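Local coordinates for DUF5037 domain-containing protein (Ruminococcus gnavus, PDB 4GL6) that is of unknown function but belongs to the DUF5037 family and combines an antiparallel sheet with a mixed sheet, both with helices packed against them, at residues K9-L14 with E21-S26; I70-Y75 with E110-P115; H184-K189 with E207-G212. One frame throughout, in Å; residues are numbered along the deposited sequence.

Contact 1. Residues K9-L14 with E21-S26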
loop_
_atom_site.group_PDB
_atom_site.type_symbol
_atom_site.label_atom_id
_atom_site.label_comp_id
_atom_site.label_asym_id
_atom_site.label_seq_id
_atom_site.Cartn_x
_atom_site.Cartn_y
_atom_site.Cartn_z
ATOM N N LYS A 9 10.284 8.733 -20.403
ATOM C CA LYS A 9 11.182 7.571 -20.422
ATOM C C LYS A 9 10.627 6.441 -19.538
ATOM O O LYS A 9 10.583 5.286 -19.968
ATOM C CB LYS A 9 12.616 7.943 -20.001
ATOM C CG LYS A 9 13.389 8.862 -20.951
ATOM C CD LYS A 9 14.836 9.030 -20.484
ATOM C CE LYS A 9 15.632 9.988 -21.358
ATOM N NZ LYS A 9 17.054 10.112 -20.929
ATOM N N ILE A 10 10.170 6.798 -18.338
ATOM C CA ILE A 10 9.612 5.838 -17.374
ATOM C C ILE A 10 8.299 5.258 -17.887
ATOM O O ILE A 10 8.107 4.040 -17.836
ATOM C CB ILE A 10 9.401 6.462 -15.968
ATOM C CG1 ILE A 10 10.754 6.853 -15.357
ATOM C CG2 ILE A 10 8.712 5.472 -15.019
ATOM C CD1 ILE A 10 10.675 7.729 -14.137
ATOM N N GLU A 11 7.406 6.126 -18.365
ATOM C CA GLU A 11 6.121 5.699 -18.958
ATOM C C GLU A 11 6.347 4.723 -20.137
ATOM O O GLU A 11 5.667 3.687 -20.226
ATOM C CB GLU A 11 5.276 6.912 -19.407
ATOM C CG GLU A 11 4.660 7.733 -18.266
ATOM C CD GLU A 11 4.029 9.064 -18.699
ATOM O OE1 GLU A 11 3.985 9.389 -19.909
ATOM O OE2 GLU A 11 3.551 9.810 -17.814
ATOM N N THR A 12 7.309 5.045 -21.007
ATOM C CA THR A 12 7.623 4.199 -22.169
ATOM C C THR A 12 8.152 2.832 -21.746
ATOM O O THR A 12 7.751 1.814 -22.312
ATOM C CB THR A 12 8.630 4.875 -23.117
ATOM O OG1 THR A 12 8.079 6.117 -23.548
ATOM C CG2 THR A 12 8.934 4.006 -24.352
ATOM N N TYR A 13 9.028 2.815 -20.742
ATOM C CA TYR A 13 9.562 1.558 -20.221
ATOM C C TYR A 13 8.449 0.648 -19.661
ATOM O O TYR A 13 8.357 -0.514 -20.048
ATOM C CB TYR A 13 10.665 1.788 -19.164
ATOM C CG TYR A 13 10.838 0.583 -18.270
ATOM C CD1 TYR A 13 11.499 -0.558 -18.723
ATOM C CD2 TYR A 13 10.264 0.553 -16.996
ATOM C CE1 TYR A 13 11.618 -1.686 -17.909
ATOM C CE2 TYR A 13 10.366 -0.569 -16.189
ATOM C CZ TYR A 13 11.040 -1.688 -16.644
ATOM O OH TYR A 13 11.157 -2.777 -15.816
ATOM N N LEU A 14 7.642 1.185 -18.745
ATOM C CA LEU A 14 6.554 0.436 -18.096
ATOM C C LEU A 14 5.564 -0.166 -19.095
ATOM O O LEU A 14 5.187 -1.347 -18.962
ATOM C CB LEU A 14 5.829 1.300 -17.051
ATOM C CG LEU A 14 6.615 1.619 -15.773
ATOM C CD1 LEU A 14 5.934 2.644 -14.883
ATOM C CD2 LEU A 14 6.826 0.352 -14.961
ATOM N N GLU A 21 -0.862 0.792 -20.351
ATOM C CA GLU A 21 -0.280 2.139 -20.353
ATOM C C GLU A 21 -0.312 2.688 -18.920
ATOM O O GLU A 21 -1.189 2.333 -18.112
ATOM C CB GLU A 21 -0.890 3.089 -21.391
ATOM C CG GLU A 21 -2.402 3.195 -21.440
ATOM C CD GLU A 21 -2.896 4.142 -22.533
ATOM O OE1 GLU A 21 -2.088 4.877 -23.133
ATOM O OE2 GLU A 21 -4.113 4.157 -22.802
ATOM N N PHE A 22 0.686 3.522 -18.629
ATOM C CA PHE A 22 0.931 4.083 -17.310
ATOM C C PHE A 22 1.148 5.584 -17.393
ATOM O O PHE A 22 1.377 6.127 -18.471
ATOM C CB PHE A 22 2.215 3.490 -16.709
ATOM C CG PHE A 22 2.179 2.001 -16.489
ATOM C CD1 PHE A 22 2.337 1.111 -17.563
ATOM C CD2 PHE A 22 2.051 1.474 -15.197
ATOM C CE1 PHE A 22 2.312 -0.272 -17.362
ATOM C CE2 PHE A 22 2.034 0.098 -14.988
ATOM C CZ PHE A 22 2.159 -0.781 -16.072
ATOM N N GLU A 23 1.083 6.226 -16.229
ATOM C CA GLU A 23 1.312 7.658 -16.078
ATOM C C GLU A 23 2.204 7.847 -14.847
ATOM O O GLU A 23 1.992 7.202 -13.825
ATOM C CB GLU A 23 -0.031 8.400 -15.916
ATOM C CG GLU A 23 0.068 9.929 -15.873
ATOM C CD GLU A 23 -1.280 10.648 -15.764
ATOM O OE1 GLU A 23 -2.343 9.993 -15.696
ATOM O OE2 GLU A 23 -1.277 11.897 -15.743
ATOM N N VAL A 24 3.229 8.683 -14.977
ATOM C CA VAL A 24 4.082 9.070 -13.862
ATOM C C VAL A 24 3.404 10.325 -13.343
ATOM O O VAL A 24 3.396 11.334 -14.027
ATOM C CB VAL A 24 5.540 9.362 -14.292
ATOM C CG1 VAL A 24 6.304 10.049 -13.162
ATOM C CG2 VAL A 24 6.243 8.074 -14.720
ATOM N N LEU A 25 2.804 10.253 -12.157
ATOM C CA LEU A 25 2.129 11.420 -11.550
ATOM C C LEU A 25 3.136 12.480 -11.120
ATOM O O LEU A 25 2.887 13.664 -11.264
ATOM C CB LEU A 25 1.242 11.006 -10.369
ATOM C CG LEU A 25 0.094 10.041 -10.699
ATOM C CD1 LEU A 25 -0.624 9.639 -9.426
ATOM C CD2 LEU A 25 -0.895 10.629 -11.709
ATOM N N SER A 26 4.269 12.044 -10.587
ATOM C CA SER A 26 5.353 12.945 -10.163
ATOM C C SER A 26 6.617 12.146 -9.878
ATOM O O SER A 26 6.593 10.905 -9.771
ATOM C CB SER A 26 4.986 13.708 -8.892
ATOM O OG SER A 26 4.771 12.819 -7.802
#

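Contact 2. Residues I70-Y75 with E110-P115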
loop_
_atom_site.group_PDB
_atom_site.type_symbol
_atom_site.label_atom_id
_atom_site.label_comp_id
_atom_site.label_asym_id
_atom_site.label_seq_id
_atom_site.Cartn_x
_atom_site.Cartn_y
_atom_site.Cartn_z
ATOM N N ILE A 70 16.777 0.900 -14.649
ATOM C CA ILE A 70 15.815 0.524 -13.620
ATOM C C ILE A 70 16.546 0.012 -12.385
ATOM O O ILE A 70 17.296 -0.958 -12.481
ATOM C CB ILE A 70 14.867 -0.589 -14.146
ATOM C CG1 ILE A 70 14.050 -0.086 -15.359
ATOM C CG2 ILE A 70 13.935 -1.126 -13.045
ATOM C CD1 ILE A 70 14.813 0.028 -16.671
ATOM N N ILE A 71 16.347 0.665 -11.243
ATOM C CA ILE A 71 16.882 0.170 -9.976
ATOM C C ILE A 71 15.858 -0.907 -9.564
ATOM O O ILE A 71 16.202 -2.088 -9.453
ATOM C CB ILE A 71 17.065 1.283 -8.930
ATOM C CG1 ILE A 71 18.070 2.336 -9.447
ATOM C CG2 ILE A 71 17.551 0.681 -7.610
ATOM C CD1 ILE A 71 18.185 3.567 -8.562
ATOM N N TYR A 72 14.602 -0.491 -9.382
ATOM C CA TYR A 72 13.468 -1.413 -9.166
ATOM C C TYR A 72 12.169 -0.695 -9.538
ATOM O O TYR A 72 11.817 0.277 -8.877
ATOM C CB TYR A 72 13.420 -1.973 -7.740
ATOM C CG TYR A 72 12.218 -2.850 -7.505
ATOM C CD1 TYR A 72 11.967 -3.945 -8.327
ATOM C CD2 TYR A 72 11.326 -2.595 -6.460
ATOM C CE1 TYR A 72 10.852 -4.752 -8.134
ATOM C CE2 TYR A 72 10.207 -3.396 -6.260
ATOM C CZ TYR A 72 9.972 -4.472 -7.103
ATOM O OH TYR A 72 8.875 -5.280 -6.932
ATOM N N ASP A 73 11.480 -1.180 -10.585
ATOM C CA ASP A 73 10.261 -0.509 -11.117
ATOM C C ASP A 73 9.037 -0.441 -10.211
ATOM O O ASP A 73 8.129 0.366 -10.450
ATOM C CB ASP A 73 9.866 -1.037 -12.509
ATOM C CG ASP A 73 9.428 -2.510 -12.530
ATOM O OD1 ASP A 73 8.988 -3.089 -11.509
ATOM O OD2 ASP A 73 9.500 -3.087 -13.639
ATOM N N GLY A 74 9.024 -1.306 -9.198
ATOM C CA GLY A 74 7.970 -1.348 -8.204
ATOM C C GLY A 74 6.656 -1.955 -8.619
ATOM O O GLY A 74 5.729 -1.922 -7.819
ATOM N N TYR A 75 6.567 -2.525 -9.827
ATOM C CA TYR A 75 5.286 -3.012 -10.337
ATOM C C TYR A 75 4.864 -4.333 -9.757
ATOM O O TYR A 75 3.674 -4.522 -9.501
ATOM C CB TYR A 75 5.218 -3.034 -11.880
ATOM C CG TYR A 75 3.793 -3.221 -12.405
ATOM C CD1 TYR A 75 2.775 -2.326 -12.040
ATOM C CD2 TYR A 75 3.452 -4.285 -13.252
ATOM C CE1 TYR A 75 1.470 -2.485 -12.484
ATOM C CE2 TYR A 75 2.138 -4.448 -13.709
ATOM C CZ TYR A 75 1.154 -3.538 -13.316
ATOM O OH TYR A 75 -0.148 -3.630 -13.739
ATOM N N GLU A 110 16.947 -8.444 -2.320
ATOM C CA GLU A 110 17.159 -9.876 -2.615
ATOM C C GLU A 110 16.146 -10.461 -3.602
ATOM O O GLU A 110 16.524 -11.280 -4.424
ATOM C CB GLU A 110 17.146 -10.769 -1.344
ATOM C CG GLU A 110 18.160 -10.450 -0.235
ATOM C CD GLU A 110 17.644 -9.470 0.818
ATOM O OE1 GLU A 110 16.546 -9.710 1.357
ATOM O OE2 GLU A 110 18.345 -8.471 1.121
ATOM N N TRP A 111 14.879 -10.043 -3.517
ATOM C CA TRP A 111 13.796 -10.568 -4.385
ATOM C C TRP A 111 13.440 -9.758 -5.603
ATOM O O TRP A 111 12.645 -10.217 -6.427
ATOM C CB TRP A 111 12.521 -10.808 -3.574
ATOM C CG TRP A 111 12.710 -11.650 -2.332
ATOM C CD1 TRP A 111 13.769 -12.496 -2.021
ATOM C CD2 TRP A 111 11.764 -11.821 -1.234
ATOM N NE1 TRP A 111 13.580 -13.102 -0.822
ATOM C CE2 TRP A 111 12.398 -12.750 -0.295
ATOM C CE3 TRP A 111 10.508 -11.302 -0.928
ATOM C CZ2 TRP A 111 11.787 -13.133 0.889
ATOM C CZ3 TRP A 111 9.899 -11.703 0.271
ATOM C CH2 TRP A 111 10.527 -12.602 1.151
ATOM N N GLN A 112 14.046 -8.585 -5.766
ATOM C CA GLN A 112 13.739 -7.716 -6.903
ATOM C C GLN A 112 14.026 -8.325 -8.270
ATOM O O GLN A 112 13.335 -8.005 -9.229
ATOM C CB GLN A 112 14.418 -6.368 -6.750
ATOM C CG GLN A 112 13.759 -5.586 -5.624
ATOM C CD GLN A 112 14.483 -4.340 -5.229
ATOM O OE1 GLN A 112 15.407 -3.876 -5.893
ATOM N NE2 GLN A 112 14.091 -3.818 -4.100
ATOM N N ASP A 113 15.006 -9.225 -8.339
ATOM C CA ASP A 113 15.313 -9.939 -9.578
ATOM C C ASP A 113 14.277 -10.990 -9.957
ATOM O O ASP A 113 14.248 -11.373 -11.126
ATOM C CB ASP A 113 16.691 -10.615 -9.494
ATOM C CG ASP A 113 17.847 -9.615 -9.434
ATOM O OD1 ASP A 113 17.639 -8.381 -9.588
ATOM O OD2 ASP A 113 18.987 -10.086 -9.232
ATOM N N ILE A 114 13.443 -11.453 -9.012
ATOM C CA ILE A 114 12.458 -12.517 -9.302
ATOM C C ILE A 114 11.470 -12.013 -10.367
ATOM O O ILE A 114 10.996 -10.880 -10.248
ATOM C CB ILE A 114 11.641 -13.003 -8.067
ATOM C CG1 ILE A 114 12.540 -13.522 -6.933
ATOM C CG2 ILE A 114 10.715 -14.162 -8.464
ATOM C CD1 ILE A 114 11.800 -13.785 -5.634
ATOM N N PRO A 115 11.175 -12.830 -11.407
ATOM C CA PRO A 115 10.231 -12.385 -12.445
ATOM C C PRO A 115 8.869 -11.977 -11.877
ATOM O O PRO A 115 8.386 -12.605 -10.929
ATOM C CB PRO A 115 10.095 -13.611 -13.357
ATOM C CG PRO A 115 11.353 -14.365 -13.165
ATOM C CD PRO A 115 11.731 -14.161 -11.728
#

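Contact 3. Residues H184-K189 with E207-G212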
loop_
_atom_site.group_PDB
_atom_site.type_symbol
_atom_site.label_atom_id
_atom_site.label_comp_id
_atom_site.label_asym_id
_atom_site.label_seq_id
_atom_site.Cartn_x
_atom_site.Cartn_y
_atom_site.Cartn_z
ATOM N N HIS A 184 -16.548 12.816 7.524
ATOM C CA HIS A 184 -16.806 13.004 6.082
ATOM C C HIS A 184 -15.895 13.993 5.384
ATOM O O HIS A 184 -15.195 13.626 4.434
ATOM C CB HIS A 184 -18.288 13.323 5.830
ATOM C CG HIS A 184 -18.651 13.434 4.363
ATOM N ND1 HIS A 184 -18.592 12.387 3.515
ATOM C CD2 HIS A 184 -19.090 14.531 3.610
ATOM C CE1 HIS A 184 -18.972 12.798 2.279
ATOM N NE2 HIS A 184 -19.280 14.108 2.347
ATOM N N LYS A 185 -15.861 15.234 5.863
ATOM C CA LYS A 185 -15.024 16.260 5.219
ATOM C C LYS A 185 -13.523 15.884 5.271
ATOM O O LYS A 185 -12.809 16.037 4.277
ATOM C CB LYS A 185 -15.352 17.662 5.761
ATOM C CG LYS A 185 -16.805 18.065 5.454
ATOM C CD LYS A 185 -17.146 19.531 5.714
ATOM C CE LYS A 185 -18.589 19.836 5.356
ATOM N NZ LYS A 185 -18.899 21.285 5.413
ATOM N N SER A 186 -13.066 15.354 6.401
ATOM C CA SER A 186 -11.676 14.875 6.506
ATOM C C SER A 186 -11.371 13.797 5.507
ATOM O O SER A 186 -10.309 13.816 4.885
ATOM C CB SER A 186 -11.340 14.326 7.895
ATOM O OG SER A 186 -10.933 15.387 8.710
ATOM N N PHE A 187 -12.291 12.840 5.397
ATOM C CA PHE A 187 -12.108 11.736 4.474
ATOM C C PHE A 187 -11.936 12.229 3.040
ATOM O O PHE A 187 -10.987 11.859 2.360
ATOM C CB PHE A 187 -13.263 10.727 4.538
ATOM C CG PHE A 187 -13.161 9.672 3.475
ATOM C CD1 PHE A 187 -12.314 8.578 3.645
ATOM C CD2 PHE A 187 -13.838 9.815 2.264
ATOM C CE1 PHE A 187 -12.173 7.634 2.636
ATOM C CE2 PHE A 187 -13.708 8.867 1.252
ATOM C CZ PHE A 187 -12.878 7.771 1.439
ATOM N N GLU A 188 -12.861 13.070 2.603
ATOM C CA GLU A 188 -12.862 13.594 1.227
ATOM C C GLU A 188 -11.581 14.328 0.836
ATOM O O GLU A 188 -11.151 14.231 -0.309
ATOM C CB GLU A 188 -14.110 14.445 0.991
ATOM C CG GLU A 188 -15.413 13.610 0.955
ATOM C CD GLU A 188 -15.608 12.702 -0.270
ATOM O OE1 GLU A 188 -15.182 13.051 -1.394
ATOM O OE2 GLU A 188 -16.206 11.611 -0.100
ATOM N N LYS A 189 -10.996 15.057 1.787
ATOM C CA LYS A 189 -9.706 15.728 1.583
ATOM C C LYS A 189 -8.589 14.698 1.542
ATOM O O LYS A 189 -7.674 14.799 0.708
ATOM C CB LYS A 189 -9.398 16.707 2.710
ATOM C CG LYS A 189 -10.314 17.918 2.805
ATOM C CD LYS A 189 -9.983 18.703 4.058
ATOM C CE LYS A 189 -10.999 19.773 4.296
ATOM N NZ LYS A 189 -10.773 20.386 5.633
ATOM N N GLU A 207 -1.020 14.383 7.190
ATOM C CA GLU A 207 -0.801 14.045 8.605
ATOM C C GLU A 207 -1.671 14.954 9.465
ATOM O O GLU A 207 -2.292 14.469 10.412
ATOM C CB GLU A 207 0.699 14.108 9.011
ATOM C CG GLU A 207 1.685 13.216 8.213
ATOM C CD GLU A 207 1.371 11.726 8.161
ATOM O OE1 GLU A 207 0.838 11.153 9.136
ATOM O OE2 GLU A 207 1.699 11.102 7.124
ATOM N N ASP A 208 -1.774 16.232 9.078
ATOM C CA ASP A 208 -2.630 17.203 9.760
ATOM C C ASP A 208 -4.128 16.843 9.677
ATOM O O ASP A 208 -4.862 17.089 10.643
ATOM C CB ASP A 208 -2.429 18.643 9.229
ATOM C CG ASP A 208 -1.011 19.206 9.482
ATOM O OD1 ASP A 208 -0.229 18.647 10.290
ATOM O OD2 ASP A 208 -0.684 20.239 8.846
ATOM N N ILE A 209 -4.584 16.289 8.546
ATOM C CA ILE A 209 -6.001 15.908 8.395
ATOM C C ILE A 209 -6.347 14.714 9.272
ATOM O O ILE A 209 -7.379 14.720 9.932
ATOM C CB ILE A 209 -6.362 15.550 6.949
ATOM C CG1 ILE A 209 -6.283 16.773 6.052
ATOM C CG2 ILE A 209 -7.771 14.966 6.879
ATOM C CD1 ILE A 209 -6.113 16.420 4.593
ATOM N N ILE A 210 -5.488 13.695 9.264
ATOM C CA ILE A 210 -5.750 12.480 10.037
ATOM C C ILE A 210 -5.398 12.558 11.524
ATOM O O ILE A 210 -5.827 11.672 12.262
ATOM C CB ILE A 210 -5.133 11.217 9.391
ATOM C CG1 ILE A 210 -3.621 11.115 9.648
ATOM C CG2 ILE A 210 -5.512 11.147 7.916
ATOM C CD1 ILE A 210 -2.946 9.932 8.976
ATOM N N GLU A 211 -4.620 13.564 11.963
ATOM C CA GLU A 211 -4.217 13.702 13.384
ATOM C C GLU A 211 -5.422 13.804 14.307
ATOM O O GLU A 211 -6.329 14.582 14.036
ATOM C CB GLU A 211 -3.363 14.965 13.615
ATOM C CG GLU A 211 -2.624 15.075 14.958
ATOM C CD GLU A 211 -1.141 14.662 14.892
ATOM O OE1 GLU A 211 -0.390 15.181 14.029
ATOM O OE2 GLU A 211 -0.700 13.844 15.730
ATOM N N GLY A 212 -5.433 13.005 15.379
ATOM C CA GLY A 212 -6.508 13.024 16.369
ATOM C C GLY A 212 -7.730 12.204 16.019
ATOM O O GLY A 212 -8.502 11.873 16.909
#

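Contact 1. Residues K9-L14 with E21-S26
I10, E11 and L14 of helix 6-18 meet F22 and V24 of strand 22-28 where a helix packs on the outermost strand of an antiparallel sheet, the chain turning back after the helix to enter that strand. The axes of helix 9-14 and strand 22-26 run roughly antiparallel, at 149°, and approach to 7.7 Å. Two apolar contacts lie along the interface. At one, L14 sets its CB over a face of the F22 ring in a CH-pi contact, 3.8 Å from CB to the ring centroid of F22 and displaced toward the rim, nearest F22 CD1. At the other, I10 CG2 meets V24 CG2 at 3.6 Å, the two branched side chains crossing at about a right angle; CG2, anti to the backbone N of I10, is the branch turned to V24.

The polar grip is a single bond, from the backbone N of V24 to E11 OE2, 3.1 Å long and almost straight at 172°. E11 reaches it with a chain extended beyond CG and accepts through the anti lone pair of OE2, the one turned away from OE1. On the way, E11 CG passes 3.7 Å from F22 O. The neighbouring carboxylate of E23 is like-charged, but it forms a salt bridge with K47, which probably eases any repulsion. E23 pairs its backbone with I45 of the next strand; the F22 ring also meets Y75, of helix 75-95, edge-to-face.

Because 22-28 is an outermost strand of its sheet, the amide of V24 has no strand to bond on that flank within this chain. A helix carboxylate takes the place of the missing strand, so apolar covering of the sheet and satisfaction of an edge N-H are achieved by the same turns of helix.

Contact 2. Residues I70-Y75 with E110-P115
The phenol ring of Y72 is sandwiched: the side chain of Q112 lies over one face, and the backbone N of G74 sits above the centre of the opposite face, 3.6 Å from the plane. On the Q112 side the touch is made by methylene and amide together. Q112 CG stands 3.7 Å from the ring centroid of Y72, a CH-pi contact 15° off the ring normal, and the amide beyond it stacks on the ring with the planes only 10° apart. The amide lies toward the root of the ring, its OE1 3.3 Å from Y72 CB and its NE2 nearest Y72 CD2.

Torsions explain the fit. Q112 holds CG anti to its carbonyl carbon (chi1 -70°) and is extended from there, which carries the chain obliquely across the ring, from CD1 toward CB. The amide is fixed in its turn by a second-shell bond from Q112 NE2 to I107 O, and the rim of the phenol by one between Y72 OH and Q77 N. Replacing Y72 by an alanine would probably leave the Q112 methylene and amide without the surface they lie on and the backbone N of Q77 without its hydroxyl partner.

Each partner sits in a bend of the chain. On one side, I71 and Y72 both face S57 in a classic beta bulge, after which D73 OD1 accepts from Y75 N at 3.0 Å in an Asx turn, with G74, at positive phi, in the N-cap position of helix 75-95. On the other, a type I turn from W111 to I114 closes through I114 N to W111 O, also at 3.0 Å, and P115 stands at the N-cap of helix 116-119. Amide-on-aromatic stacking thus joins two loops, each leading into a helix: a loop-to-loop contact at the start of two helices.

Contact 3. Residues H184-K189 with E207-G212
I209 carries the contact between 207-212 and 184-189, on helices 204-210 and 184-194, a surface helix-helix contact within the connection between strands 175-182 and 215-220. Its two ends touch different residues of the facing helix. The CG2 methyl, anti to the backbone N of I209, rests against S186, 3.4 Å from the carbonyl O and 3.7 Å from OG. The CD1 end reaches the next turn, where it meets K189 CB at 3.8 Å. S186 and K189 are three residues apart, so they present neighbouring points on one face of their helix, and the branched side chain of I209 spans both. The contact is all van der Waals and small in area.

One shell further out, S186 OG is hydrogen-bonded to D183 OD2, which fixes the hydroxyl and leaves I209 beside a polar group already engaged. Only the base of K189 takes part; its extended chain runs on past the contact, and because the residue touches a crystal neighbour, the course of that chain may owe something to the lattice.

Both helices are then seated on the mixed sheet. F187 turns away from the partner helix and packs on L182, and I210 touches Y180, two residues along the same strand. The end of 204-210 comes just after I209: a weak bond from E211 N to E207 O, 2.9 Å long, closes the last turn, E211 leaves helical geometry, and G212 carries a positive phi of 83°. At the other end of the system, the start of helix 184-194 is held by H184 ND1, hydrogen-bonded to D147 OD2, while H184 O accepts from E188 N at 3.0 Å. The imidazole of H184 is covered on one face by E188 CG, 3.9 Å above its plane and displaced toward the rim.

How the contacts relate
Burial and chemistry vary together across the three. Contact 1 is a core contact that joins apolar packing to a carboxylate-amide bond, whereas contacts 2 and 3 lie at the surface and bury less than half as much, one by amide-on-ring stacking and the other by van der Waals contact of an isoleucine with a lysine CB and a serine. Contact 1 sits on one outermost strand of the antiparallel sheet and contact 2 in the loop just after the other. The two touch directly: Y13 OH meets D73 OD2 in a probable hydrogen bond, and Y13 packs on I70. Contact 3 belongs to helices on the mixed sheet, its nearest atoms about 13 Å from contact 1 and about 20 Å from contact 2.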